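Local coordinates for DNA polymerase III subunit beta (Deinococcus radiodurans, PDB 4TRT), which forms a ring-shaped head-to-tail homodimer around DNA and probably confers tethering and processivity on DNA polymerases, at the interface of chains A and B. Sequence-based numbering; all coordinates share one arbitrary frame. Chains: chain A/B, DNA polymerase III subunit beta.

The interface of chains A and B. Residues chain A 81-83, 103, 105; chain B 262-264, 298.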
loop_
_atom_site.group_PDB
_atom_site.type_symbol
_atom_site.label_atom_id
_atom_site.label_comp_id
_atom_site.label_asym_id
_atom_site.label_seq_id
_atom_site.Cartn_x
_atom_site.Cartn_y
_atom_site.Cartn_z
ATOM N N ASN A 81 19.572 1.178 -1.101
ATOM C CA ASN A 81 19.666 2.382 -1.915
ATOM C C ASN A 81 20.932 2.474 -2.766
ATOM O O ASN A 81 21.049 3.366 -3.601
ATOM C CB ASN A 81 19.582 3.633 -1.017
ATOM C CG ASN A 81 18.202 3.841 -0.414
ATOM O OD1 ASN A 81 17.205 3.311 -0.914
ATOM N ND2 ASN A 81 18.131 4.636 0.662
ATOM N N LEU A 82 21.895 1.589 -2.538
ATOM C CA LEU A 82 23.128 1.623 -3.298
ATOM C C LEU A 82 22.835 1.306 -4.770
ATOM O O LEU A 82 21.961 0.492 -5.090
ATOM C CB LEU A 82 24.156 0.647 -2.755
ATOM C CG LEU A 82 24.845 0.958 -1.449
ATOM C CD1 LEU A 82 25.721 -0.239 -1.115
ATOM C CD2 LEU A 82 25.698 2.216 -1.516
ATOM N N GLY A 83 23.555 1.983 -5.645
ATOM C CA GLY A 83 23.375 1.832 -7.084
ATOM C C GLY A 83 23.993 0.570 -7.657
ATOM O O GLY A 83 23.321 -0.177 -8.389
ATOM N N SER A 103 29.432 5.886 -4.417
ATOM C CA SER A 103 28.792 5.953 -3.111
ATOM C C SER A 103 29.749 5.508 -2.007
ATOM O O SER A 103 30.366 4.450 -2.108
ATOM C CB SER A 103 27.555 5.038 -3.049
ATOM O OG SER A 103 26.508 5.539 -3.850
ATOM N N PHE A 105 29.412 5.356 2.206
ATOM C CA PHE A 105 28.587 5.565 3.384
ATOM C C PHE A 105 29.384 5.111 4.607
ATOM O O PHE A 105 30.102 4.131 4.536
ATOM C CB PHE A 105 27.262 4.781 3.253
ATOM C CG PHE A 105 26.269 5.432 2.336
ATOM C CD1 PHE A 105 26.464 5.435 0.968
ATOM C CD2 PHE A 105 25.157 6.072 2.845
ATOM C CE1 PHE A 105 25.562 6.077 0.122
ATOM C CE2 PHE A 105 24.242 6.682 2.012
ATOM C CZ PHE A 105 24.457 6.704 0.653
ATOM N N ASN B 262 18.493 11.282 -2.774
ATOM C CA ASN B 262 17.721 10.381 -1.962
ATOM C C ASN B 262 18.595 9.506 -1.054
ATOM O O ASN B 262 18.386 9.473 0.158
ATOM C CB ASN B 262 16.837 9.475 -2.823
ATOM C CG ASN B 262 15.980 8.560 -1.982
ATOM O OD1 ASN B 262 15.106 9.033 -1.246
ATOM N ND2 ASN B 262 16.255 7.246 -2.040
ATOM N N ARG B 263 19.576 8.828 -1.632
ATOM C CA ARG B 263 20.393 7.925 -0.844
ATOM C C ARG B 263 21.255 8.643 0.201
ATOM O O ARG B 263 21.340 8.179 1.334
ATOM C CB ARG B 263 21.223 6.980 -1.734
ATOM C CG ARG B 263 22.372 7.590 -2.505
ATOM C CD ARG B 263 23.207 6.495 -3.173
ATOM N NE ARG B 263 22.429 5.755 -4.160
ATOM C CZ ARG B 263 22.347 6.058 -5.457
ATOM N NH1 ARG B 263 23.023 7.075 -5.981
ATOM N NH2 ARG B 263 21.584 5.322 -6.248
ATOM N N VAL B 264 21.860 9.774 -0.164
ATOM C CA VAL B 264 22.724 10.519 0.759
ATOM C C VAL B 264 21.915 11.134 1.923
ATOM O O VAL B 264 22.372 11.146 3.061
ATOM C CB VAL B 264 23.556 11.585 0.006
ATOM C CG1 VAL B 264 24.173 12.618 0.950
ATOM C CG2 VAL B 264 24.641 10.908 -0.829
ATOM N N ASP B 298 28.096 10.873 -2.217
ATOM C CA ASP B 298 27.975 10.341 -3.582
ATOM C C ASP B 298 28.550 11.374 -4.583
ATOM O O ASP B 298 28.378 12.581 -4.417
ATOM C CB ASP B 298 26.509 10.039 -3.899
ATOM C CG ASP B 298 26.326 8.860 -4.856
ATOM O OD1 ASP B 298 27.332 8.352 -5.430
ATOM O OD2 ASP B 298 25.157 8.466 -5.052
HETATM O O HOH W 1 20.745 5.511 1.558
HETATM O O HOH W 2 19.921 3.271 -6.384
HETATM O O HOH W 3 14.786 5.049 -0.984
#
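B:Arg263, from helix 254-265, reaches across the head-to-tail dimer interface, one of two symmetry-related junctions that close the homodimer into a ring around DNA, to the C-terminal end of helix 72-81, where its NE donates to the backbone O of A:Asn81 at 2.8 Å. The bond is nearly straight (168° at the hydrogen), and the carbonyl oxygen lies close to the guanidinium plane, although NE itself sits tilted from the carbonyl plane. Because that carbonyl closes the last turn of a helix, the dipole there would probably strengthen its pull on the cation. CG of B:Arg263 stands between the backbone N and the carbonyl carbon (chi1 71°), and a bend at chi3 turns the head group towards A:Asn81. Its orientation is fixed from within chain B: NH1 forms an in-plane salt bridge to OD2 of B:Asp298 at 2.7 Å, met nearly along the C-O axis. B:Asp298 in turn pairs with A:Ser103 in an antiparallel beta bridge that joins strands 103-108 and 294-301 across the subunits. The ring of A:Phe105, almost perpendicular to the guanidinium and so not stacked on it, turns its edge to the backbone carbonyl of B:Arg263, with CE2 3.3 Å from O, while CZ also meets the CB and CG stem. An alanine in place of B:Arg263 would probably leave the A:Asn81 carbonyl and the B:Asp298 carboxylate without their cationic mate and open a gap beside A:Phe105. Water extends the polar seam: one molecule links NH2 to the same carbonyl, and another joins OD1 of A:Asn81 to ND2 of B:Asn262; the amide planes of A:Asn81 and B:Asn262 lie 63° apart. A third water connects ND2 of A:Asn81, 2.9 Å away, with the backbone O of B:Arg263, 2.7 Å away.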